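Malyl-CoA lyase/beta-methylmalyl-CoA lyase (Methylobacterium extorquens, PDB 5UGR) is a magnesium-binding lyase of the HpcH/HpaI aldolase/citrate lyase family, with a TIM-barrel fold and six copies of the chain in its assembly. Local coordinates at residues A146-I151 against L214-A219; M161-A166 against L207-R212; R244-G249 against N265-P270; L282-E287 against V296-R301. One frame throughout, in Å; residues are numbered along the deposited sequence.

Interaction 1: residues A146-I151 against L214-A219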
loop_
_atom_site.group_PDB
_atom_site.type_symbol
_atom_site.label_atom_id
_atom_site.label_comp_id
_atom_site.label_asym_id
_atom_site.label_seq_id
_atom_site.Cartn_x
_atom_site.Cartn_y
_atom_site.Cartn_z
ATOM N N ALA A 146 8.698 -12.856 5.982
ATOM C CA ALA A 146 8.030 -12.243 4.819
ATOM C C ALA A 146 7.545 -10.801 5.035
ATOM O O ALA A 146 7.308 -10.062 4.073
ATOM C CB ALA A 146 6.864 -13.113 4.416
ATOM N N ASN A 147 7.440 -10.379 6.321
ATOM C CA ASN A 147 6.967 -9.084 6.712
ATOM C C ASN A 147 8.006 -8.301 7.520
ATOM O O ASN A 147 7.666 -7.301 8.160
ATOM C CB ASN A 147 5.646 -9.212 7.482
ATOM C CG ASN A 147 4.545 -9.714 6.590
ATOM O OD1 ASN A 147 4.079 -8.974 5.726
ATOM N ND2 ASN A 147 4.146 -10.915 6.767
ATOM N N VAL A 148 9.285 -8.709 7.446
ATOM C CA VAL A 148 10.251 -8.179 8.406
ATOM C C VAL A 148 10.499 -6.689 8.266
ATOM O O VAL A 148 10.693 -5.989 9.270
ATOM C CB VAL A 148 11.562 -8.997 8.362
ATOM C CG1 VAL A 148 12.308 -8.899 7.048
ATOM C CG2 VAL A 148 12.445 -8.713 9.569
ATOM N N GLU A 149 10.466 -6.172 7.034
ATOM C CA GLU A 149 10.714 -4.767 6.823
ATOM C C GLU A 149 9.609 -3.914 7.429
ATOM O O GLU A 149 9.868 -2.876 8.043
ATOM C CB GLU A 149 10.860 -4.462 5.330
ATOM C CG GLU A 149 11.998 -5.201 4.652
ATOM C CD GLU A 149 11.675 -6.612 4.157
ATOM O OE1 GLU A 149 10.464 -7.177 4.250
ATOM O OE2 GLU A 149 12.714 -7.166 3.659
ATOM N N ALA A 150 8.357 -4.348 7.256
ATOM C CA ALA A 150 7.231 -3.692 7.889
ATOM C C ALA A 150 7.230 -3.798 9.401
ATOM O O ALA A 150 6.903 -2.815 10.116
ATOM C CB ALA A 150 5.893 -4.227 7.306
ATOM N N ILE A 151 7.630 -4.946 9.899
ATOM C CA ILE A 151 7.716 -5.091 11.373
ATOM C C ILE A 151 8.728 -4.115 11.944
ATOM O O ILE A 151 8.561 -3.596 13.045
ATOM C CB ILE A 151 8.043 -6.570 11.738
ATOM C CG1 ILE A 151 6.849 -7.489 11.385
ATOM C CG2 ILE A 151 8.424 -6.713 13.202
ATOM C CD1 ILE A 151 7.203 -8.962 11.297
ATOM N N LEU A 214 18.905 -8.469 8.876
ATOM C CA LEU A 214 19.928 -7.434 9.049
ATOM C C LEU A 214 19.563 -6.141 8.324
ATOM O O LEU A 214 19.655 -5.041 8.886
ATOM C CB LEU A 214 21.264 -7.947 8.558
ATOM C CG LEU A 214 22.422 -6.920 8.482
ATOM C CD1 LEU A 214 23.067 -6.776 9.808
ATOM C CD2 LEU A 214 23.365 -7.253 7.391
ATOM N N VAL A 215 19.188 -6.258 7.052
ATOM C CA VAL A 215 18.850 -5.080 6.251
ATOM C C VAL A 215 17.657 -4.345 6.884
ATOM O O VAL A 215 17.681 -3.091 7.008
ATOM C CB VAL A 215 18.640 -5.439 4.767
ATOM C CG1 VAL A 215 17.920 -4.285 4.011
ATOM C CG2 VAL A 215 19.967 -5.806 4.146
ATOM N N ALA A 216 16.651 -5.079 7.342
ATOM C CA ALA A 216 15.512 -4.421 7.966
ATOM C C ALA A 216 15.980 -3.650 9.205
ATOM O O ALA A 216 15.540 -2.520 9.477
ATOM C CB ALA A 216 14.451 -5.449 8.335
ATOM N N CYS A 217 16.765 -4.308 10.047
ATOM C CA CYS A 217 17.272 -3.643 11.253
ATOM C C CYS A 217 18.095 -2.415 10.972
ATOM O O CYS A 217 17.895 -1.351 11.578
ATOM C CB CYS A 217 18.136 -4.641 12.064
ATOM S SG CYS A 217 17.162 -5.910 12.933
ATOM N N ARG A 218 19.036 -2.557 10.059
ATOM C CA ARG A 218 19.993 -1.464 9.784
ATOM C C ARG A 218 19.336 -0.309 9.023
ATOM O O ARG A 218 19.772 0.838 9.138
ATOM C CB ARG A 218 21.260 -2.000 9.098
ATOM C CG ARG A 218 22.068 -2.898 9.999
ATOM C CD ARG A 218 22.730 -2.113 11.093
ATOM N NE ARG A 218 23.674 -2.916 11.882
ATOM C CZ ARG A 218 23.936 -2.707 13.179
ATOM N NH1 ARG A 218 23.287 -1.785 13.860
ATOM N NH2 ARG A 218 24.801 -3.468 13.800
ATOM N N ALA A 219 18.275 -0.603 8.239
ATOM C CA ALA A 219 17.531 0.444 7.574
ATOM C C ALA A 219 16.791 1.300 8.594
ATOM O O ALA A 219 16.738 2.513 8.432
ATOM C CB ALA A 219 16.532 -0.144 6.618
#
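V148, the first residue of helix 148-151, meets A216 of helix 207-220 with both its backbone and its side chain. V148 O comes within 3.9 Å of A216 CB, and the methyl V148 CG2 lies 4.0 Å from the same A216 CB. The two approach together because CG2 stands anti to the backbone N and beside the carbonyl carbon, while CG1 is wedged between N and that carbon (chi1 65°). A branched residue suits this place: beyond A216, V148 also packs on I139 of strand 134-139 and M161 of strand 158-163. At E149 the backbone itself does much of the touching, with E149 CA 4.1 Å from A216 CB, and E149 CG follows at 4.4 Å from A216 CB. The CA atoms of E149 and A216 are only 4.9 Å apart, a close approach that suits alanine, whose single methyl fits between the two backbones. Past CG the E149 side chain bends (chi2 85°) in one of its two deposited conformers, and in that copy its carboxylate forms a salt bridge with one conformer of R212 of the same chain, so the charged end of this partly exposed residue has a partner beside the apolar contact. I151 closes the turn with a backbone bond from I151 N to N147 O of 2.9 Å and sends its side chain to V137, I139 and M161. The short helix thus has one side on the barrel strands and another on its neighbour, the layering of a TIM barrel, in which helices pack side by side around the parallel strands.

Interaction 2: residues M161-A166 against L207-R212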
loop_
_atom_site.group_PDB
_atom_site.type_symbol
_atom_site.label_atom_id
_atom_site.label_comp_id
_atom_site.label_asym_id
_atom_site.label_seq_id
_atom_site.Cartn_x
_atom_site.Cartn_y
_atom_site.Cartn_z
ATOM N N MET A 161 15.848 -6.960 16.802
ATOM C CA MET A 161 15.217 -8.179 16.289
ATOM C C MET A 161 16.197 -9.326 16.498
ATOM O O MET A 161 17.401 -9.163 16.216
ATOM C CB MET A 161 14.873 -8.080 14.787
ATOM C CG MET A 161 14.256 -6.776 14.323
ATOM S SD MET A 161 13.790 -6.736 12.557
ATOM C CE MET A 161 12.062 -6.525 12.888
ATOM N N SER A 162 15.654 -10.464 16.981
ATOM C CA SER A 162 16.438 -11.678 17.077
ATOM C C SER A 162 15.989 -12.676 16.011
ATOM O O SER A 162 14.787 -12.852 15.828
ATOM C CB SER A 162 16.275 -12.348 18.436
ATOM O OG SER A 162 17.003 -11.685 19.479
ATOM N N PHE A 163 16.985 -13.330 15.357
ATOM C CA PHE A 163 16.730 -14.394 14.396
ATOM C C PHE A 163 16.611 -15.702 15.132
ATOM O O PHE A 163 17.607 -16.288 15.563
ATOM C CB PHE A 163 17.788 -14.405 13.339
ATOM C CG PHE A 163 17.687 -15.550 12.406
ATOM C CD1 PHE A 163 16.491 -15.813 11.773
ATOM C CD2 PHE A 163 18.766 -16.441 12.238
ATOM C CE1 PHE A 163 16.384 -16.930 10.934
ATOM C CE2 PHE A 163 18.657 -17.531 11.373
ATOM C CZ PHE A 163 17.473 -17.783 10.761
ATOM N N GLY A 164 15.365 -16.196 15.248
ATOM C CA GLY A 164 15.101 -17.464 15.934
ATOM C C GLY A 164 15.309 -18.633 15.013
ATOM O O GLY A 164 14.348 -19.180 14.442
ATOM N N VAL A 165 16.558 -19.038 14.858
ATOM C CA VAL A 165 16.941 -20.002 13.818
ATOM C C VAL A 165 16.217 -21.341 13.892
ATOM O O VAL A 165 15.866 -21.901 12.855
ATOM C CB VAL A 165 18.486 -20.146 13.732
ATOM C CG1 VAL A 165 19.043 -20.755 15.016
ATOM C CG2 VAL A 165 18.879 -20.965 12.495
ATOM N N ALA A 166 16.036 -21.885 15.088
ATOM C CA ALA A 166 15.428 -23.227 15.158
ATOM C C ALA A 166 13.946 -23.214 14.834
ATOM O O ALA A 166 13.401 -24.075 14.073
ATOM C CB ALA A 166 15.672 -23.850 16.530
ATOM N N LEU A 207 21.874 -17.734 5.391
ATOM C CA LEU A 207 22.350 -16.494 4.752
ATOM C C LEU A 207 21.185 -15.605 4.380
ATOM O O LEU A 207 21.176 -14.398 4.686
ATOM C CB LEU A 207 23.206 -16.838 3.523
ATOM C CG LEU A 207 23.851 -15.669 2.794
ATOM C CD1 LEU A 207 25.110 -16.149 2.074
ATOM C CD2 LEU A 207 22.908 -14.958 1.836
ATOM N N PHE A 208 20.180 -16.166 3.700
ATOM C CA PHE A 208 19.068 -15.336 3.284
ATOM C C PHE A 208 18.332 -14.676 4.443
ATOM O O PHE A 208 18.120 -13.455 4.490
ATOM C CB PHE A 208 18.119 -16.140 2.377
ATOM C CG PHE A 208 16.947 -15.305 1.875
ATOM C CD1 PHE A 208 15.754 -15.184 2.618
ATOM C CD2 PHE A 208 17.057 -14.602 0.708
ATOM C CE1 PHE A 208 14.708 -14.434 2.159
ATOM C CE2 PHE A 208 16.007 -13.823 0.257
ATOM C CZ PHE A 208 14.824 -13.744 0.966
ATOM N N ALA A 209 17.979 -15.506 5.411
ATOM C CA ALA A 209 17.277 -15.047 6.589
ATOM C C ALA A 209 18.040 -13.985 7.361
ATOM O O ALA A 209 17.500 -12.927 7.728
ATOM C CB ALA A 209 16.962 -16.225 7.499
ATOM N N GLN A 210 19.318 -14.282 7.623
ATOM C CA GLN A 210 20.145 -13.330 8.391
ATOM C C GLN A 210 20.334 -11.993 7.685
ATOM O O GLN A 210 20.218 -10.947 8.285
ATOM C CB GLN A 210 21.508 -13.958 8.709
ATOM C CG GLN A 210 21.393 -15.034 9.813
ATOM C CD GLN A 210 22.736 -15.646 10.141
ATOM O OE1 GLN A 210 23.585 -15.808 9.284
ATOM N NE2 GLN A 210 22.935 -15.994 11.391
ATOM N N ASN A 211 20.593 -12.047 6.374
ATOM C CA ASN A 211 20.804 -10.829 5.631
ATOM C C ASN A 211 19.507 -10.037 5.534
ATOM O O ASN A 211 19.513 -8.814 5.632
ATOM C CB ASN A 211 21.364 -11.077 4.242
ATOM C CG ASN A 211 22.904 -11.281 4.221
ATOM O OD1 ASN A 211 23.675 -10.329 4.027
ATOM N ND2 ASN A 211 23.339 -12.508 4.437
ATOM N N ARG A 212 18.384 -10.695 5.273
ATOM C CA ARG A 212 17.132 -9.924 5.168
ATOM C C ARG A 212 16.783 -9.264 6.467
ATOM O O ARG A 212 16.383 -8.086 6.469
ATOM C CB ARG A 212 15.987 -10.782 4.658
ATOM C CG ARG A 212 14.763 -9.930 4.294
ATOM C CD ARG A 212 13.694 -10.790 3.628
ATOM N NE ARG A 212 12.481 -10.010 3.492
ATOM C CZ ARG A 212 11.343 -10.478 3.046
ATOM N NH1 ARG A 212 11.228 -11.771 2.683
ATOM N NH2 ARG A 212 10.289 -9.674 3.080
#
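In this TIM barrel a beta-alpha-beta crossover links strand 158-163 to its parallel neighbour 223-226, and F163 at the end of the first strand packs against A209 and Q210 of the intervening helix 207-220. The ring lies between strand and helix with its CG anti to the backbone N (chi1 174°), which carries it outward from the strand. A209 CB meets the ring obliquely, 3.6 Å from F163 CE1 and 3.7 Å from F163 CZ. Q210 CG, also oblique to the ring, meets the adjoining atoms, 3.8 Å from F163 CD2 and 4.0 Å from F163 CE2. Alanine leaves room for the flat ring to come close, while the methylene part of the glutamine supplies an apolar surface one residue further along. Beyond CG the Q210 chain is extended and crosses the phenylalanine side chain at about a right angle, its amide plane turned 62° from the ring. The polar end passes on to D226, which accepts from Q210 NE2, so the buried amide nitrogen has an acceptor next to a hydrocarbon contact. F163 is covered further within its own segment: V165 CA lies 3.8 Å above one ring face, toward the rim, just past the inverse gamma turn centred on G164. On the helix, N211 N and N211 ND2 grip L207 O from opposite faces of its carbonyl plane. Around the contact, Y168 of helix 165-172 meets the F163 ring edge-to-face, W206 and M213 add apolar cover, and strand 223-226 pairs with the F163 backbone through I225.

Interaction 3: residues R244-G249 against N265-P270; sequences RCAALG and NEVFTP
F268 reaches from helix 259-268 into the side of helix 235-248, where A246 and C245 receive its ring. From CB the chain swings so that CG sits beside the backbone N and anti to the carbonyl carbon (chi1 -65°), which brings the far end of the ring nearer to the other helix than its CB direction would suggest. A246 CB comes obliquely to the ring: F268 CD1 lies 3.9 Å from A246 CB, and the next atom out, F268 CE1, closes to 3.6 Å from that methyl. At the tip, F268 CZ meets C245 SG at 3.7 Å. The sulfur lies at the ring edge, almost in plane; C245 SG is 5.1 Å from the centroid of the F268 ring, 88° off its normal, a Cys sulfur-aromatic contact. Both helices belong to the outer layer of the TIM barrel, separated along the chain by the last barrel strand, 252-255. The small residues of 244-249 suit the site, since an alanine methyl and a thiol let a whole phenyl ring come in close. V267 CG1 covers one face of that ring, 3.9 Å above the plane and over its centre, and it also touches A246 CB at 4.0 Å. Helix 235-248 stops just beyond, in a Schellman motif at G249, where the positive phi of 122° suits glycine. In 265-270, T269 OG1 hydrogen-bonds N265 O at 2.6 Å. V267 O accepts a hydrogen bond from R175 of a neighbouring subunit.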
loop_
_atom_site.group_PDB
_atom_site.type_symbol
_atom_site.label_atom_id
_atom_site.label_comp_id
_atom_site.label_asym_id
_atom_site.label_seq_id
_atom_site.Cartn_x
_atom_site.Cartn_y
_atom_site.Cartn_z
ATOM N N ARG A 244 30.678 -15.220 11.762
ATOM C CA ARG A 244 30.069 -15.101 10.440
ATOM C C ARG A 244 28.957 -14.025 10.455
ATOM O O ARG A 244 28.955 -13.091 9.628
ATOM C CB ARG A 244 29.531 -16.450 9.942
ATOM C CG ARG A 244 28.799 -16.342 8.644
ATOM C CD ARG A 244 28.400 -17.661 7.981
ATOM N NE ARG A 244 27.432 -18.428 8.741
ATOM C CZ ARG A 244 27.704 -19.454 9.544
ATOM N NH1 ARG A 244 28.940 -19.923 9.720
ATOM N NH2 ARG A 244 26.710 -20.062 10.152
ATOM N N CYS A 245 28.046 -14.066 11.435
ATOM C CA CYS A 245 27.029 -13.026 11.451
ATOM C C CYS A 245 27.601 -11.688 11.877
ATOM O O CYS A 245 27.130 -10.652 11.414
ATOM C CB CYS A 245 25.835 -13.437 12.253
ATOM S SG CYS A 245 25.993 -13.501 14.009
ATOM N N ALA A 246 28.602 -11.681 12.745
ATOM C CA ALA A 246 29.253 -10.395 13.095
ATOM C C ALA A 246 29.836 -9.739 11.859
ATOM O O ALA A 246 29.804 -8.491 11.736
ATOM C CB ALA A 246 30.325 -10.624 14.138
ATOM N N ALA A 247 30.403 -10.545 10.949
ATOM C CA ALA A 247 30.998 -9.995 9.728
ATOM C C ALA A 247 29.974 -9.250 8.890
ATOM O O ALA A 247 30.313 -8.282 8.222
ATOM C CB ALA A 247 31.671 -11.073 8.916
ATOM N N LEU A 248 28.742 -9.729 8.902
ATOM C CA LEU A 248 27.635 -9.030 8.203
ATOM C C LEU A 248 27.210 -7.720 8.831
ATOM O O LEU A 248 26.543 -6.886 8.197
ATOM C CB LEU A 248 26.402 -9.859 8.188
ATOM C CG LEU A 248 26.371 -11.104 7.447
ATOM C CD1 LEU A 248 25.021 -11.822 7.663
ATOM C CD2 LEU A 248 26.629 -10.852 5.937
ATOM N N GLY A 249 27.456 -7.595 10.138
ATOM C CA GLY A 249 26.938 -6.454 10.888
ATOM C C GLY A 249 26.042 -6.786 12.061
ATOM O O GLY A 249 25.454 -5.859 12.642
ATOM N N ASN A 265 30.479 -12.464 24.027
ATOM C CA ASN A 265 31.082 -11.202 24.406
ATOM C C ASN A 265 32.358 -10.889 23.670
ATOM O O ASN A 265 32.620 -9.718 23.310
ATOM C CB ASN A 265 31.295 -11.145 25.900
ATOM C CG ASN A 265 29.974 -10.914 26.680
ATOM O OD1 ASN A 265 28.960 -10.508 26.133
ATOM N ND2 ASN A 265 29.998 -11.199 27.973
ATOM N N GLU A 266 33.189 -11.907 23.470
ATOM C CA GLU A 266 34.467 -11.673 22.790
ATOM C C GLU A 266 34.251 -11.318 21.309
ATOM O O GLU A 266 34.857 -10.383 20.791
ATOM C CB GLU A 266 35.349 -12.926 22.868
ATOM C CG GLU A 266 36.674 -12.751 22.108
ATOM C CD GLU A 266 37.809 -13.645 22.633
ATOM O OE1 GLU A 266 37.618 -14.886 22.705
ATOM O OE2 GLU A 266 38.898 -13.092 22.969
ATOM N N VAL A 267 33.374 -12.074 20.619
ATOM C CA VAL A 267 33.220 -11.880 19.185
ATOM C C VAL A 267 32.613 -10.514 18.877
ATOM O O VAL A 267 33.084 -9.843 17.938
ATOM C CB VAL A 267 32.336 -12.991 18.589
ATOM C CG1 VAL A 267 31.852 -12.631 17.194
ATOM C CG2 VAL A 267 33.111 -14.290 18.561
ATOM N N PHE A 268 31.605 -10.084 19.661
ATOM C CA PHE A 268 30.836 -8.894 19.330
ATOM C C PHE A 268 31.336 -7.604 20.000
ATOM O O PHE A 268 30.709 -6.546 19.867
ATOM C CB PHE A 268 29.344 -9.121 19.624
ATOM C CG PHE A 268 28.717 -10.180 18.751
ATOM C CD1 PHE A 268 28.343 -9.882 17.454
ATOM C CD2 PHE A 268 28.565 -11.460 19.187
ATOM C CE1 PHE A 268 27.776 -10.853 16.650
ATOM C CE2 PHE A 268 28.002 -12.432 18.391
ATOM C CZ PHE A 268 27.637 -12.147 17.095
ATOM N N THR A 269 32.460 -7.686 20.715
ATOM C CA THR A 269 33.169 -6.473 21.115
ATOM C C THR A 269 33.595 -5.724 19.823
ATOM O O THR A 269 34.219 -6.308 18.963
ATOM C CB THR A 269 34.337 -6.877 21.981
ATOM O OG1 THR A 269 33.816 -7.393 23.216
ATOM C CG2 THR A 269 35.219 -5.656 22.316
ATOM N N PRO A 270 33.296 -4.416 19.709
ATOM C CA PRO A 270 33.776 -3.698 18.500
ATOM C C PRO A 270 35.297 -3.590 18.460
ATOM O O PRO A 270 35.934 -3.586 19.519
ATOM C CB PRO A 270 33.125 -2.314 18.615
ATOM C CG PRO A 270 32.697 -2.188 20.032
ATOM C CD PRO A 270 32.482 -3.565 20.574
#

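Interaction 4: residues L282-E287 against V296-R301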
loop_
_atom_site.group_PDB
_atom_site.type_symbol
_atom_site.label_atom_id
_atom_site.label_comp_id
_atom_site.label_asym_id
_atom_site.label_seq_id
_atom_site.Cartn_x
_atom_site.Cartn_y
_atom_site.Cartn_z
ATOM N N LEU A 282 33.106 12.087 16.170
ATOM C CA LEU A 282 32.531 12.971 17.196
ATOM C C LEU A 282 33.439 14.205 17.382
ATOM O O LEU A 282 32.923 15.308 17.538
ATOM C CB LEU A 282 32.289 12.220 18.529
ATOM C CG LEU A 282 31.346 11.005 18.508
ATOM C CD1 LEU A 282 30.881 10.695 19.921
ATOM C CD2 LEU A 282 30.196 11.138 17.538
ATOM N N GLU A 283 34.758 14.009 17.347
ATOM C CA GLU A 283 35.622 15.193 17.482
ATOM C C GLU A 283 35.529 16.047 16.203
ATOM O O GLU A 283 35.504 17.263 16.314
ATOM C CB GLU A 283 37.043 14.828 17.905
ATOM C CG GLU A 283 37.189 14.401 19.372
ATOM C CD GLU A 283 37.048 15.536 20.337
ATOM O OE1 GLU A 283 37.929 16.395 20.352
ATOM O OE2 GLU A 283 36.059 15.575 21.079
ATOM N N ALA A 284 35.345 15.447 15.033
ATOM C CA ALA A 284 35.137 16.231 13.809
ATOM C C ALA A 284 33.852 17.042 13.850
ATOM O O ALA A 284 33.769 18.164 13.306
ATOM C CB ALA A 284 35.124 15.308 12.590
ATOM N N MET A 285 32.825 16.493 14.501
ATOM C CA MET A 285 31.579 17.248 14.721
ATOM C C MET A 285 31.845 18.465 15.585
ATOM O O MET A 285 31.339 19.559 15.309
ATOM C CB MET A 285 30.531 16.400 15.434
ATOM C CG MET A 285 30.041 15.249 14.613
ATOM S SD MET A 285 29.283 13.985 15.626
ATOM C CE MET A 285 27.994 14.891 16.474
ATOM N N GLU A 286 32.587 18.265 16.678
ATOM C CA GLU A 286 32.934 19.381 17.557
ATOM C C GLU A 286 33.743 20.443 16.795
ATOM O O GLU A 286 33.514 21.640 16.929
ATOM C CB GLU A 286 33.725 18.828 18.745
ATOM C CG GLU A 286 33.600 19.694 19.947
ATOM C CD GLU A 286 34.252 19.091 21.196
ATOM O OE1 GLU A 286 33.658 18.200 21.835
ATOM O OE2 GLU A 286 35.351 19.512 21.492
ATOM N N GLU A 287 34.663 19.990 15.964
ATOM C CA GLU A 287 35.467 20.884 15.106
ATOM C C GLU A 287 34.623 21.728 14.195
ATOM O O GLU A 287 34.864 22.961 14.043
ATOM C CB GLU A 287 36.535 20.118 14.322
ATOM C CG GLU A 287 37.362 20.952 13.310
ATOM C CD GLU A 287 38.412 20.107 12.547
ATOM O OE1 GLU A 287 38.427 18.906 12.766
ATOM O OE2 GLU A 287 39.194 20.599 11.688
ATOM N N VAL A 296 30.425 18.435 8.483
ATOM C CA VAL A 296 31.461 17.737 9.216
ATOM C C VAL A 296 32.378 17.026 8.208
ATOM O O VAL A 296 31.917 16.366 7.280
ATOM C CB VAL A 296 30.793 16.743 10.167
ATOM C CG1 VAL A 296 31.821 15.878 10.880
ATOM C CG2 VAL A 296 29.856 17.452 11.137
ATOM N N SER A 297 33.686 17.156 8.396
ATOM C CA SER A 297 34.694 16.587 7.534
ATOM C C SER A 297 35.662 15.753 8.404
ATOM O O SER A 297 36.080 16.200 9.499
ATOM C CB SER A 297 35.511 17.802 6.953
ATOM O OG SER A 297 36.358 17.353 6.033
ATOM N N LEU A 298 36.042 14.593 7.940
ATOM C CA LEU A 298 37.083 13.771 8.542
ATOM C C LEU A 298 37.956 13.208 7.450
ATOM O O LEU A 298 37.484 12.558 6.540
ATOM C CB LEU A 298 36.466 12.617 9.318
ATOM C CG LEU A 298 37.462 11.689 10.038
ATOM C CD1 LEU A 298 38.205 12.446 11.113
ATOM C CD2 LEU A 298 36.756 10.529 10.671
ATOM N N ASP A 299 39.266 13.462 7.538
ATOM C CA ASP A 299 40.233 12.968 6.565
ATOM C C ASP A 299 39.794 13.288 5.135
ATOM O O ASP A 299 39.943 12.494 4.223
ATOM C CB ASP A 299 40.504 11.482 6.768
ATOM C CG ASP A 299 40.965 11.143 8.174
ATOM O OD1 ASP A 299 41.638 11.949 8.827
ATOM O OD2 ASP A 299 40.609 10.068 8.661
ATOM N N GLY A 300 39.247 14.480 4.945
ATOM C CA GLY A 300 38.884 14.934 3.599
ATOM C C GLY A 300 37.554 14.424 3.041
ATOM O O GLY A 300 37.278 14.592 1.847
ATOM N N ARG A 301 36.740 13.820 3.908
ATOM C CA ARG A 301 35.469 13.262 3.515
ATOM C C ARG A 301 34.353 13.874 4.354
ATOM O O ARG A 301 34.427 13.950 5.570
ATOM C CB ARG A 301 35.449 11.750 3.703
ATOM C CG ARG A 301 34.235 11.142 3.073
ATOM C CD ARG A 301 34.363 9.640 3.022
ATOM N NE ARG A 301 33.118 9.114 2.456
ATOM C CZ ARG A 301 32.773 7.850 2.476
ATOM N NH1 ARG A 301 33.597 6.931 3.025
ATOM N NH2 ARG A 301 31.597 7.501 1.982
HETATM O O HOH W 1 34.736 18.790 10.747
HETATM O O HOH W 2 38.218 16.789 10.888
#
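A284 presses its methyl into the strand 296-298, and this is the tight part of the contact: A284 CB lies 3.4 Å from S297 O and 3.8 Å from V296 CG1. A side chain this small lets the axes of helix 282-287 and the strand approach to 7.2 Å while running at 132° to each other. V296 works with both branches. CG1, anti to its backbone N, faces A284, and CG2 goes to M285, where V296 CG2 is 4.1 Å from M285 CG; a beta-branched residue can thus fill both places along the helix. The other side is looser and wet. Here water takes the place of side-chain packing: one molecule donates to A284 O at 2.8 Å and accepts from S297 N at 3.0 Å, joining helix and strand backbones. A second donates to S297 O at 2.6 Å and to E287 OE1, the glutamate reaching it through an extended chain (chi1 176°) from its exposed position. Polar residues suit this side, and the waters take up the polar atoms A284 O, S297 N and S297 O, which no direct bond joins across the contact. Strand 296-298 forms a hairpin with 301-303 through the type I' turn from L298 to R301, with G300 well suited to its positive phi. From the hairpin R301 extends into a neighbouring subunit, where it makes salt bridges with D45 and D167, two magnesium ligands. I303 of the partner strand packs on V296 and L298, and helix 305-322 lies against M285 and L282.

Interactions 1 and 2 share helix 207-220, and their centres lie 11 Å apart. Interaction 3 joins this group through the next helix: its centre is about 15 Å from that of interaction 2 and 19 Å from that of interaction 1, with R218 NH2 at 2.7 Å from G249 O as a probable hydrogen bond. Interaction 4 stands apart, its centre 27 to 35 Å from the others and not touching them. Their relation to the magnesium site differs. In interaction 2 the F163 side chain lies about 11 Å from a bound magnesium ion, whereas R301 of interaction 4 makes salt bridges to two magnesium ligands, D45 and D167, of another subunit.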